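Local coordinates for EGF family domain-containing protein (Toxoplasma gondii, PDB 4Z80) that binds a peptide of the RON2 family member RON2L1 and, as an AMA-family antigen, probably takes part in the moving junction during host-cell invasion, at residues Phe408-Cys413 / Ala421-Lys426; Asn352-Val357 / Pro441-Phe446; Lys322-Ser327 / Ala451-Ile456; Asn368-Leu373 / Phe429-Pro434. All blocks are in the same frame, centred on the assembly; numbering follows the deposited sequence.

Three of the contacts meet in one four-stranded antiparallel sheet, consistent with a PAN-type domain. Interactions 1 and 4 both use strand 424-430, gripped by strand 405-410 in the first and by strand 371-377 in the second. Their chemistry is mainly backbone pairing, and both reach the surface. Interaction 2 is the buried one. It sets strand 443-447, on the other edge of that sheet, against strand 353-359 of a second sheet, with tryptophan packing and few direct backbone bonds. It touches interaction 1 through F408 and M444. Interaction 3 lies between two loops and has no direct hydrogen bond across it; a water and apolar contacts join them.

Interaction 1: Phe408-Cys413 / Ala421-Lys426; sequences FVATDC and ATARGK
The carbonyl oxygen R424 O is gripped by two firm bonds. T411 N donates to it at 3.0 Å, almost straight (177° at the hydrogen) and in the carbonyl plane. Water 1 donates to it as well, and accepts from D412 N, so the turn after strand 408-410 is tied to the same oxygen. T411 OG1 lies 3.3 Å from R424 O and makes at most a weak third bond. Its chi1 of -61° sets the hydroxyl anti to the carbonyl carbon and puts it on that side.

Further along, V409 and K426 form an antiparallel hydrogen-bonded pair. V409 N donates to K426 O at 2.9 Å, in the carbonyl plane. K426 N returns the bond to V409 O, from above that carbonyl plane. Next to it, A410 and G425 are a non-hydrogen-bonded pair. G425 has no side chain, and its CA comes within 4.1 Å of A410 CA. It also sends a CA-H...O contact to V409 O.

F408 has CG anti to the backbone N (chi1 178°). Its ring therefore runs obliquely along the opposite backbone, with CZ 3.6 Å from G425 N. At the loop end, A423 CB packs on C413 CB at 3.5 Å. C413 is disulfide-bonded to C419 within the connecting loop.

The two strands form a hairpin with a long connecting loop. Strand 371-377 flanks strand 424-430, where N375 O receives R424 NH1 and S374 OG binds K426 NZ. Strand 443-447 flanks strand 405-410, and helix 378-387 packs on F408 through A378 and C381.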
loop_
_atom_site.group_PDB
_atom_site.type_symbol
_atom_site.label_atom_id
_atom_site.label_comp_id
_atom_site.label_asym_id
_atom_site.label_seq_id
_atom_site.Cartn_x
_atom_site.Cartn_y
_atom_site.Cartn_z
ATOM N N PHE A 408 -2.870 8.049 -26.181
ATOM C CA PHE A 408 -2.239 7.180 -27.154
ATOM C C PHE A 408 -3.031 7.220 -28.446
ATOM O O PHE A 408 -4.247 7.060 -28.429
ATOM C CB PHE A 408 -2.150 5.754 -26.631
ATOM C CG PHE A 408 -1.554 4.789 -27.609
ATOM C CD1 PHE A 408 -0.185 4.727 -27.783
ATOM C CD2 PHE A 408 -2.359 3.928 -28.339
ATOM C CE1 PHE A 408 0.378 3.839 -28.676
ATOM C CE2 PHE A 408 -1.802 3.029 -29.233
ATOM C CZ PHE A 408 -0.433 2.981 -29.401
ATOM N N VAL A 409 -2.344 7.467 -29.556
ATOM C CA VAL A 409 -2.971 7.490 -30.870
ATOM C C VAL A 409 -2.357 6.383 -31.711
ATOM O O VAL A 409 -1.199 6.472 -32.122
ATOM C CB VAL A 409 -2.788 8.859 -31.558
ATOM C CG1 VAL A 409 -3.517 8.886 -32.912
ATOM C CG2 VAL A 409 -3.280 9.986 -30.650
ATOM N N ALA A 410 -3.131 5.329 -31.962
ATOM C CA ALA A 410 -2.660 4.201 -32.753
ATOM C C ALA A 410 -2.528 4.605 -34.207
ATOM O O ALA A 410 -3.322 5.399 -34.718
ATOM C CB ALA A 410 -3.602 3.023 -32.625
ATOM N N THR A 411 -1.523 4.053 -34.872
ATOM C CA THR A 411 -1.309 4.348 -36.281
ATOM C C THR A 411 -2.535 3.946 -37.105
ATOM O O THR A 411 -3.044 4.750 -37.887
ATOM C CB THR A 411 -0.053 3.638 -36.805
ATOM O OG1 THR A 411 1.087 4.099 -36.065
ATOM C CG2 THR A 411 0.161 3.930 -38.288
ATOM N N ASP A 412 -3.016 2.717 -36.918
ATOM C CA ASP A 412 -4.204 2.249 -37.637
ATOM C C ASP A 412 -4.887 1.067 -36.946
ATOM O O ASP A 412 -5.120 0.021 -37.555
ATOM C CB ASP A 412 -3.839 1.868 -39.076
ATOM C CG ASP A 412 -2.721 0.843 -39.150
ATOM O OD1 ASP A 412 -2.482 0.127 -38.152
ATOM O OD2 ASP A 412 -2.081 0.751 -40.219
ATOM N N CYS A 413 -5.205 1.247 -35.671
ATOM C CA CYS A 413 -5.928 0.251 -34.892
ATOM C C CYS A 413 -7.076 0.946 -34.183
ATOM O O CYS A 413 -6.889 2.009 -33.595
ATOM C CB CYS A 413 -5.002 -0.433 -33.873
ATOM S SG CYS A 413 -5.844 -1.368 -32.562
ATOM N N ALA A 421 -3.889 -4.504 -28.086
ATOM C CA ALA A 421 -2.806 -5.007 -27.246
ATOM C C ALA A 421 -1.437 -4.961 -27.920
ATOM O O ALA A 421 -0.417 -4.997 -27.232
ATOM C CB ALA A 421 -3.107 -6.422 -26.809
ATOM N N THR A 422 -1.406 -4.888 -29.251
ATOM C CA THR A 422 -0.136 -4.927 -29.982
ATOM C C THR A 422 0.064 -3.733 -30.906
ATOM O O THR A 422 1.123 -3.590 -31.510
ATOM C CB THR A 422 -0.017 -6.210 -30.822
ATOM O OG1 THR A 422 -1.157 -6.325 -31.682
ATOM C CG2 THR A 422 0.077 -7.434 -29.921
ATOM N N ALA A 423 -0.941 -2.875 -31.011
ATOM C CA ALA A 423 -0.862 -1.714 -31.886
ATOM C C ALA A 423 0.284 -0.802 -31.494
ATOM O O ALA A 423 0.574 -0.643 -30.314
ATOM C CB ALA A 423 -2.157 -0.940 -31.854
ATOM N N ARG A 424 0.931 -0.207 -32.492
ATOM C CA ARG A 424 1.909 0.834 -32.230
ATOM C C ARG A 424 1.344 2.183 -32.654
ATOM O O ARG A 424 0.413 2.266 -33.460
ATOM C CB ARG A 424 3.231 0.527 -32.935
ATOM C CG ARG A 424 3.896 -0.749 -32.392
ATOM C CD ARG A 424 5.410 -0.635 -32.285
ATOM N NE ARG A 424 5.961 -1.726 -31.477
ATOM C CZ ARG A 424 6.691 -1.577 -30.373
ATOM N NH1 ARG A 424 7.007 -0.372 -29.904
ATOM N NH2 ARG A 424 7.119 -2.656 -29.733
ATOM N N GLY A 425 1.895 3.240 -32.074
ATOM C CA GLY A 425 1.435 4.580 -32.339
ATOM C C GLY A 425 2.220 5.594 -31.535
ATOM O O GLY A 425 3.355 5.341 -31.129
ATOM N N LYS A 426 1.593 6.736 -31.300
ATOM C CA LYS A 426 2.241 7.868 -30.668
ATOM C C LYS A 426 1.618 8.164 -29.309
ATOM O O LYS A 426 0.394 8.181 -29.184
ATOM C CB LYS A 426 2.131 9.083 -31.581
ATOM C CG LYS A 426 3.202 10.120 -31.378
ATOM C CD LYS A 426 3.196 11.096 -32.541
ATOM C CE LYS A 426 4.446 11.941 -32.586
ATOM N NZ LYS A 426 5.107 11.802 -33.917
HETATM O O HOH W 1 -1.750 0.968 -34.892
#

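Interaction 2: Asn352-Val357 / Pro441-Phe446; sequences NVRWGV and PTTMAF
W355 presents one face of its indole to A445. The methyl CB lies 3.8 Å from the centroid of the five-membered ring, a CH-pi contact displaced toward the rim. The tryptophan CG is anti to its own carbonyl carbon (chi1 -59°), which swings the ring across to strand 443-446. At the ring edge, NE1 makes a weak bond of 3.2 Å to F446 O; it makes another weak one to A406 O. V353 CG2 touches the same methyl at 4.1 Å, so A445 CB is shared by two side chains.

T443 and R354 cross obliquely. T443 OG1 takes the position between backbone N and carbonyl carbon and reaches V353 O in a weak bond. T443 CG2 lies against R354 CG at 3.6 Å. The arginine chain bends at chi3, and NH1 makes a salt bridge to E468.

N352 stands at a corner of the chain. Its N donates to T443 O at 2.8 Å, from above the carbonyl plane.

The contact packs two antiparallel sheets together. Strand 353-359 lies between strands 363-366 and 436-440 in one; strand 443-447 edges the other, next to strand 405-410. Helix 378-387 packs on F446.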
loop_
_atom_site.group_PDB
_atom_site.type_symbol
_atom_site.label_atom_id
_atom_site.label_comp_id
_atom_site.label_asym_id
_atom_site.label_seq_id
_atom_site.Cartn_x
_atom_site.Cartn_y
_atom_site.Cartn_z
ATOM N N ASN A 352 -10.972 4.757 -26.646
ATOM C CA ASN A 352 -11.594 5.538 -27.702
ATOM C C ASN A 352 -11.862 6.985 -27.324
ATOM O O ASN A 352 -12.809 7.587 -27.809
ATOM C CB ASN A 352 -12.901 4.862 -28.145
ATOM C CG ASN A 352 -12.672 3.501 -28.767
ATOM O OD1 ASN A 352 -13.160 2.489 -28.266
ATOM N ND2 ASN A 352 -11.922 3.466 -29.866
ATOM N N VAL A 353 -11.008 7.558 -26.475
ATOM C CA VAL A 353 -11.127 8.970 -26.149
ATOM C C VAL A 353 -9.763 9.634 -26.053
ATOM O O VAL A 353 -8.742 8.958 -25.902
ATOM C CB VAL A 353 -11.900 9.205 -24.833
ATOM C CG1 VAL A 353 -13.403 8.923 -25.035
ATOM C CG2 VAL A 353 -11.326 8.357 -23.697
ATOM N N ARG A 354 -9.796 10.960 -26.163
ATOM C CA ARG A 354 -8.614 11.829 -26.094
ATOM C C ARG A 354 -8.822 12.903 -25.020
ATOM O O ARG A 354 -9.887 13.521 -24.971
ATOM C CB ARG A 354 -8.366 12.517 -27.443
ATOM C CG ARG A 354 -8.330 11.612 -28.655
ATOM C CD ARG A 354 -8.749 12.360 -29.922
ATOM N NE ARG A 354 -7.872 13.486 -30.229
ATOM C CZ ARG A 354 -8.154 14.433 -31.120
ATOM N NH1 ARG A 354 -9.303 14.409 -31.789
ATOM N NH2 ARG A 354 -7.294 15.417 -31.337
ATOM N N TRP A 355 -7.822 13.161 -24.174
ATOM C CA TRP A 355 -7.941 14.227 -23.172
ATOM C C TRP A 355 -8.106 15.599 -23.809
ATOM O O TRP A 355 -7.390 15.934 -24.751
ATOM C CB TRP A 355 -6.708 14.279 -22.260
ATOM C CG TRP A 355 -6.429 13.022 -21.498
ATOM C CD1 TRP A 355 -5.416 12.135 -21.722
ATOM C CD2 TRP A 355 -7.163 12.517 -20.376
ATOM N NE1 TRP A 355 -5.478 11.108 -20.819
ATOM C CE2 TRP A 355 -6.538 11.319 -19.977
ATOM C CE3 TRP A 355 -8.283 12.964 -19.672
ATOM C CZ2 TRP A 355 -7.008 10.551 -18.916
ATOM C CZ3 TRP A 355 -8.746 12.207 -18.618
ATOM C CH2 TRP A 355 -8.112 11.012 -18.248
ATOM N N GLY A 356 -9.009 16.407 -23.266
ATOM C CA GLY A 356 -9.189 17.764 -23.753
ATOM C C GLY A 356 -9.591 18.762 -22.688
ATOM O O GLY A 356 -9.727 18.428 -21.506
ATOM N N VAL A 357 -9.768 20.008 -23.123
ATOM C CA VAL A 357 -10.318 21.070 -22.283
ATOM C C VAL A 357 -11.494 21.689 -23.041
ATOM O O VAL A 357 -11.572 21.579 -24.257
ATOM C CB VAL A 357 -9.264 22.145 -21.931
ATOM C CG1 VAL A 357 -8.154 21.537 -21.071
ATOM C CG2 VAL A 357 -8.695 22.787 -23.193
ATOM N N PRO A 441 -11.885 6.722 -32.798
ATOM C CA PRO A 441 -11.714 5.273 -32.908
ATOM C C PRO A 441 -10.302 4.782 -32.597
ATOM O O PRO A 441 -10.161 3.641 -32.183
ATOM C CB PRO A 441 -12.068 4.987 -34.371
ATOM C CG PRO A 441 -11.907 6.282 -35.081
ATOM C CD PRO A 441 -12.248 7.343 -34.085
ATOM N N THR A 442 -9.283 5.620 -32.773
ATOM C CA THR A 442 -7.915 5.119 -32.752
ATOM C C THR A 442 -7.113 5.563 -31.532
ATOM O O THR A 442 -5.888 5.490 -31.546
ATOM C CB THR A 442 -7.162 5.543 -34.029
ATOM O OG1 THR A 442 -7.211 6.967 -34.167
ATOM C CG2 THR A 442 -7.803 4.891 -35.253
ATOM N N THR A 443 -7.797 5.970 -30.465
ATOM C CA THR A 443 -7.098 6.488 -29.293
ATOM C C THR A 443 -7.470 5.787 -27.985
ATOM O O THR A 443 -8.467 5.073 -27.891
ATOM C CB THR A 443 -7.348 7.990 -29.127
ATOM O OG1 THR A 443 -8.717 8.217 -28.778
ATOM C CG2 THR A 443 -7.019 8.723 -30.412
ATOM N N MET A 444 -6.634 6.014 -26.975
ATOM C CA MET A 444 -6.842 5.495 -25.628
ATOM C C MET A 444 -6.219 6.485 -24.670
ATOM O O MET A 444 -5.148 7.022 -24.961
ATOM C CB MET A 444 -6.214 4.107 -25.453
ATOM C CG MET A 444 -6.418 3.486 -24.067
ATOM S SD MET A 444 -5.922 1.770 -24.009
ATOM C CE MET A 444 -7.166 1.016 -25.063
ATOM N N ALA A 445 -6.885 6.727 -23.545
ATOM C CA ALA A 445 -6.435 7.708 -22.565
ATOM C C ALA A 445 -5.994 7.024 -21.279
ATOM O O ALA A 445 -6.707 6.179 -20.736
ATOM C CB ALA A 445 -7.533 8.717 -22.280
ATOM N N PHE A 446 -4.813 7.417 -20.796
ATOM C CA PHE A 446 -4.222 6.913 -19.561
ATOM C C PHE A 446 -4.014 8.023 -18.544
ATOM O O PHE A 446 -3.811 9.184 -18.920
ATOM C CB PHE A 446 -2.852 6.271 -19.826
ATOM C CG PHE A 446 -2.883 5.035 -20.685
ATOM C CD1 PHE A 446 -2.864 5.137 -22.070
ATOM C CD2 PHE A 446 -2.882 3.771 -20.115
ATOM C CE1 PHE A 446 -2.876 3.997 -22.865
ATOM C CE2 PHE A 446 -2.884 2.626 -20.912
ATOM C CZ PHE A 446 -2.885 2.743 -22.286
#

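Interaction 3: Lys322-Ser327 / Ala451-Ile456; sequences KTAASS and AVDPSI
The carboxylate of D453 has A324 CB over one face, 3.7 Å from D453 CG. S455 approaches from the opposite face. There S455 N donates to D453 OD1, which makes an Asx turn at the start of the 3-10 segment 454-456. S455 OG also donates to D453 OD1, at 2.8 Å. Two neutral donors on OD1 would be expected to favour the charged carboxylate.

The contact joins the loop after strand 318-321 to the loop after strand 443-447. V452 packs against K322 and T323 of the first loop: its CG1 touches K322 CB at 4.0 Å, and its CG2 lies 3.4 Å from T323 C. The K322 and V452 side chains cross obliquely. K322 NZ hydrogen-bonds N97 OD1 and the carbonyl oxygens of S448 and S450, and makes a cation-pi contact with F386. E379 of helix 378-387 accepts from A324 N.

S327 CB touches A451 CB and I456 CD1. S327 OG gives its proton to A324 O, which also accepts from S327 N. No direct hydrogen bond crosses. Water 2 bridges instead, donating to T323 O and S327 OG, and accepting from V452 N at 3.1 Å.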
loop_
_atom_site.group_PDB
_atom_site.type_symbol
_atom_site.label_atom_id
_atom_site.label_comp_id
_atom_site.label_asym_id
_atom_site.label_seq_id
_atom_site.Cartn_x
_atom_site.Cartn_y
_atom_site.Cartn_z
ATOM N N LYS A 322 4.614 -1.073 -13.451
ATOM C CA LYS A 322 3.313 -1.508 -13.947
ATOM C C LYS A 322 3.503 -2.300 -15.220
ATOM O O LYS A 322 4.312 -1.929 -16.064
ATOM C CB LYS A 322 2.399 -0.324 -14.238
ATOM C CG LYS A 322 2.106 0.545 -13.044
ATOM C CD LYS A 322 1.041 1.595 -13.329
ATOM C CE LYS A 322 0.778 2.425 -12.114
ATOM N NZ LYS A 322 -0.298 3.427 -12.347
ATOM N N THR A 323 2.731 -3.373 -15.370
ATOM C CA THR A 323 2.703 -4.145 -16.607
ATOM C C THR A 323 1.255 -4.490 -16.887
ATOM O O THR A 323 0.412 -4.360 -16.005
ATOM C CB THR A 323 3.523 -5.438 -16.513
ATOM O OG1 THR A 323 2.956 -6.280 -15.503
ATOM C CG2 THR A 323 4.960 -5.131 -16.181
ATOM N N ALA A 324 0.952 -4.939 -18.102
ATOM C CA ALA A 324 -0.408 -5.360 -18.385
ATOM C C ALA A 324 -0.845 -6.400 -17.352
ATOM O O ALA A 324 -1.957 -6.340 -16.817
ATOM C CB ALA A 324 -0.522 -5.916 -19.787
ATOM N N ALA A 325 0.049 -7.336 -17.050
ATOM C CA ALA A 325 -0.265 -8.438 -16.146
ATOM C C ALA A 325 -0.454 -7.998 -14.688
ATOM O O ALA A 325 -1.084 -8.710 -13.913
ATOM C CB ALA A 325 0.815 -9.497 -16.227
ATOM N N SER A 326 0.078 -6.840 -14.306
ATOM C CA SER A 326 -0.082 -6.371 -12.927
ATOM C C SER A 326 -1.388 -5.591 -12.713
ATOM O O SER A 326 -1.592 -5.028 -11.648
ATOM C CB SER A 326 1.121 -5.505 -12.510
ATOM O OG SER A 326 1.091 -4.214 -13.080
ATOM N N SER A 327 -2.278 -5.578 -13.705
ATOM C CA SER A 327 -3.443 -4.701 -13.658
ATOM C C SER A 327 -4.503 -5.090 -12.636
ATOM O O SER A 327 -5.450 -4.336 -12.426
ATOM C CB SER A 327 -4.096 -4.617 -15.030
ATOM O OG SER A 327 -3.211 -4.039 -15.971
ATOM N N ALA A 451 -4.121 1.458 -14.378
ATOM C CA ALA A 451 -3.470 0.253 -14.884
ATOM C C ALA A 451 -3.095 0.472 -16.361
ATOM O O ALA A 451 -3.639 1.369 -17.020
ATOM C CB ALA A 451 -4.369 -0.958 -14.719
ATOM N N VAL A 452 -2.174 -0.340 -16.878
ATOM C CA VAL A 452 -1.631 -0.099 -18.218
ATOM C C VAL A 452 -1.980 -1.153 -19.263
ATOM O O VAL A 452 -1.440 -1.119 -20.356
ATOM C CB VAL A 452 -0.083 0.047 -18.184
ATOM C CG1 VAL A 452 0.318 1.172 -17.246
ATOM C CG2 VAL A 452 0.609 -1.250 -17.782
ATOM N N ASP A 453 -2.893 -2.071 -18.949
ATOM C CA ASP A 453 -3.342 -3.065 -19.925
ATOM C C ASP A 453 -4.397 -2.463 -20.852
ATOM O O ASP A 453 -5.506 -2.179 -20.421
ATOM C CB ASP A 453 -3.909 -4.289 -19.209
ATOM C CG ASP A 453 -4.213 -5.442 -20.155
ATOM O OD1 ASP A 453 -4.113 -5.274 -21.394
ATOM O OD2 ASP A 453 -4.558 -6.528 -19.647
ATOM N N PRO A 454 -4.062 -2.259 -22.136
ATOM C CA PRO A 454 -5.081 -1.667 -23.005
ATOM C C PRO A 454 -6.289 -2.583 -23.216
ATOM O O PRO A 454 -7.357 -2.086 -23.578
ATOM C CB PRO A 454 -4.325 -1.437 -24.322
ATOM C CG PRO A 454 -3.192 -2.381 -24.289
ATOM C CD PRO A 454 -2.794 -2.505 -22.852
ATOM N N SER A 455 -6.137 -3.880 -22.963
ATOM C CA SER A 455 -7.206 -4.830 -23.263
ATOM C C SER A 455 -8.344 -4.781 -22.242
ATOM O O SER A 455 -9.415 -5.345 -22.482
ATOM C CB SER A 455 -6.651 -6.256 -23.353
ATOM O OG SER A 455 -6.332 -6.788 -22.078
ATOM N N ILE A 456 -8.129 -4.107 -21.113
ATOM C CA ILE A 456 -9.196 -3.947 -20.118
ATOM C C ILE A 456 -9.849 -2.569 -20.188
ATOM O O ILE A 456 -10.712 -2.244 -19.368
ATOM C CB ILE A 456 -8.693 -4.176 -18.668
ATOM C CG1 ILE A 456 -7.739 -3.063 -18.204
ATOM C CG2 ILE A 456 -8.032 -5.557 -18.565
ATOM C CD1 ILE A 456 -7.308 -3.201 -16.757
HETATM O O HOH W 2 -1.118 -2.377 -14.839
#

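Interaction 4: Asn368-Leu373 / Phe429-Pro434; sequences NARASL and FYSTVP
The R370 side chain curls toward S431. It bends at chi2 (-66°) and chi3 (-50°), after a first torsion that sets CG anti to the carbonyl carbon. This curl lays CG and CD along S431 OG and brings NH1 around to it. R370 NH1 donates to S431 OG at 2.9 Å, and the oxygen lies close to the guanidinium plane. S431 holds OG between its backbone N and carbonyl carbon (chi1 63°), turned to meet the arginine.

The backbone here forms a classic beta bulge. Where the edge strand 371-377 pairs with strand 424-430, R370 and A371 together face F429. R370 N donates to F429 O at 2.8 Å, nearly along the C=O axis. F429 N donates to A371 O at 2.9 Å, from above the carbonyl plane.

F429 and A371 point to the same face of the sheet. The phenyl edge of F429 meets L373, with CE2 4.0 Å from L373 CB, while the ring of Y403 lies at a shallow angle to it. Y430 turns its ring edge to the backbone of N368 and A369: CD1 is 3.5 Å from N368 O, and CE1 is 3.5 Å from A369 N. The Y430 side chain also touches W355 and T407.

Two waters extend the contact past the strand end. Water 3 donates to N368 O and accepts from S431 N. Water 4 accepts from N368 N at 2.9 Å, and both waters hydrogen-bond T432 OG1.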
loop_
_atom_site.group_PDB
_atom_site.type_symbol
_atom_site.label_atom_id
_atom_site.label_comp_id
_atom_site.label_asym_id
_atom_site.label_seq_id
_atom_site.Cartn_x
_atom_site.Cartn_y
_atom_site.Cartn_z
ATOM N N ASN A 368 -2.740 20.590 -24.908
ATOM C CA ASN A 368 -1.462 20.834 -25.559
ATOM C C ASN A 368 -0.391 19.919 -24.988
ATOM O O ASN A 368 -0.060 20.012 -23.803
ATOM C CB ASN A 368 -1.043 22.294 -25.390
ATOM C CG ASN A 368 -1.981 23.261 -26.092
ATOM O OD1 ASN A 368 -2.460 22.991 -27.191
ATOM N ND2 ASN A 368 -2.244 24.398 -25.455
ATOM N N ALA A 369 0.156 19.053 -25.837
ATOM C CA ALA A 369 1.156 18.087 -25.411
ATOM C C ALA A 369 2.408 18.797 -24.926
ATOM O O ALA A 369 2.855 19.770 -25.529
ATOM C CB ALA A 369 1.500 17.127 -26.547
ATOM N N ARG A 370 2.947 18.309 -23.819
ATOM C CA ARG A 370 4.258 18.722 -23.334
ATOM C C ARG A 370 5.355 17.982 -24.078
ATOM O O ARG A 370 6.462 18.498 -24.270
ATOM C CB ARG A 370 4.392 18.435 -21.840
ATOM C CG ARG A 370 3.376 19.137 -20.950
ATOM C CD ARG A 370 3.533 20.647 -20.941
ATOM N NE ARG A 370 4.919 21.046 -20.690
ATOM C CZ ARG A 370 5.498 21.073 -19.491
ATOM N NH1 ARG A 370 4.823 20.725 -18.403
ATOM N NH2 ARG A 370 6.767 21.450 -19.380
ATOM N N ALA A 371 5.051 16.753 -24.465
ATOM C CA ALA A 371 6.028 15.846 -25.024
ATOM C C ALA A 371 5.332 14.711 -25.749
ATOM O O ALA A 371 4.138 14.465 -25.530
ATOM C CB ALA A 371 6.935 15.292 -23.932
ATOM N N SER A 372 6.070 14.013 -26.604
ATOM C CA SER A 372 5.535 12.823 -27.254
ATOM C C SER A 372 6.588 11.737 -27.402
ATOM O O SER A 372 7.794 12.004 -27.367
ATOM C CB SER A 372 4.938 13.166 -28.626
ATOM O OG SER A 372 5.943 13.449 -29.587
ATOM N N LEU A 373 6.108 10.506 -27.552
ATOM C CA LEU A 373 6.946 9.334 -27.748
ATOM C C LEU A 373 6.402 8.615 -28.973
ATOM O O LEU A 373 5.207 8.315 -29.028
ATOM C CB LEU A 373 6.927 8.429 -26.507
ATOM C CG LEU A 373 7.791 7.175 -26.504
ATOM C CD1 LEU A 373 9.262 7.544 -26.443
ATOM C CD2 LEU A 373 7.421 6.300 -25.319
ATOM N N PHE A 429 1.994 13.303 -24.000
ATOM C CA PHE A 429 2.012 13.504 -22.554
ATOM C C PHE A 429 1.576 14.914 -22.179
ATOM O O PHE A 429 1.973 15.894 -22.824
ATOM C CB PHE A 429 3.419 13.238 -21.994
ATOM C CG PHE A 429 3.932 11.851 -22.233
ATOM C CD1 PHE A 429 3.485 10.790 -21.468
ATOM C CD2 PHE A 429 4.901 11.610 -23.192
ATOM C CE1 PHE A 429 3.969 9.512 -21.672
ATOM C CE2 PHE A 429 5.386 10.334 -23.405
ATOM C CZ PHE A 429 4.916 9.279 -22.641
ATOM N N TYR A 430 0.778 15.017 -21.116
ATOM C CA TYR A 430 0.207 16.281 -20.679
ATOM C C TYR A 430 0.439 16.566 -19.205
ATOM O O TYR A 430 0.452 15.640 -18.383
ATOM C CB TYR A 430 -1.298 16.285 -20.933
ATOM C CG TYR A 430 -1.702 15.922 -22.339
ATOM C CD1 TYR A 430 -1.543 16.817 -23.386
ATOM C CD2 TYR A 430 -2.276 14.685 -22.616
ATOM C CE1 TYR A 430 -1.931 16.484 -24.666
ATOM C CE2 TYR A 430 -2.657 14.341 -23.888
ATOM C CZ TYR A 430 -2.489 15.243 -24.911
ATOM O OH TYR A 430 -2.880 14.889 -26.176
ATOM N N SER A 431 0.558 17.854 -18.876
ATOM C CA SER A 431 0.580 18.305 -17.488
ATOM C C SER A 431 -0.594 19.237 -17.165
ATOM O O SER A 431 -0.642 19.824 -16.081
ATOM C CB SER A 431 1.901 19.008 -17.173
ATOM O OG SER A 431 2.050 20.176 -17.958
ATOM N N THR A 432 -1.538 19.340 -18.103
ATOM C CA THR A 432 -2.740 20.167 -17.970
ATOM C C THR A 432 -3.888 19.340 -17.405
ATOM O O THR A 432 -4.079 18.205 -17.826
ATOM C CB THR A 432 -3.180 20.741 -19.328
ATOM O OG1 THR A 432 -2.112 21.503 -19.912
ATOM C CG2 THR A 432 -4.416 21.630 -19.174
ATOM N N VAL A 433 -4.646 19.907 -16.470
ATOM C CA VAL A 433 -5.806 19.226 -15.900
ATOM C C VAL A 433 -6.916 19.142 -16.950
ATOM O O VAL A 433 -7.336 20.169 -17.485
ATOM C CB VAL A 433 -6.313 19.956 -14.650
ATOM C CG1 VAL A 433 -7.632 19.366 -14.147
ATOM C CG2 VAL A 433 -5.267 19.900 -13.559
ATOM N N PRO A 434 -7.410 17.924 -17.239
ATOM C CA PRO A 434 -8.430 17.789 -18.287
ATOM C C PRO A 434 -9.843 18.172 -17.836
ATOM O O PRO A 434 -10.179 18.036 -16.658
ATOM C CB PRO A 434 -8.366 16.304 -18.637
ATOM C CG PRO A 434 -7.972 15.644 -17.361
ATOM C CD PRO A 434 -7.002 16.612 -16.698
HETATM O O HOH W 3 -0.260 19.681 -21.044
HETATM O O HOH W 4 -3.041 22.043 -22.470
#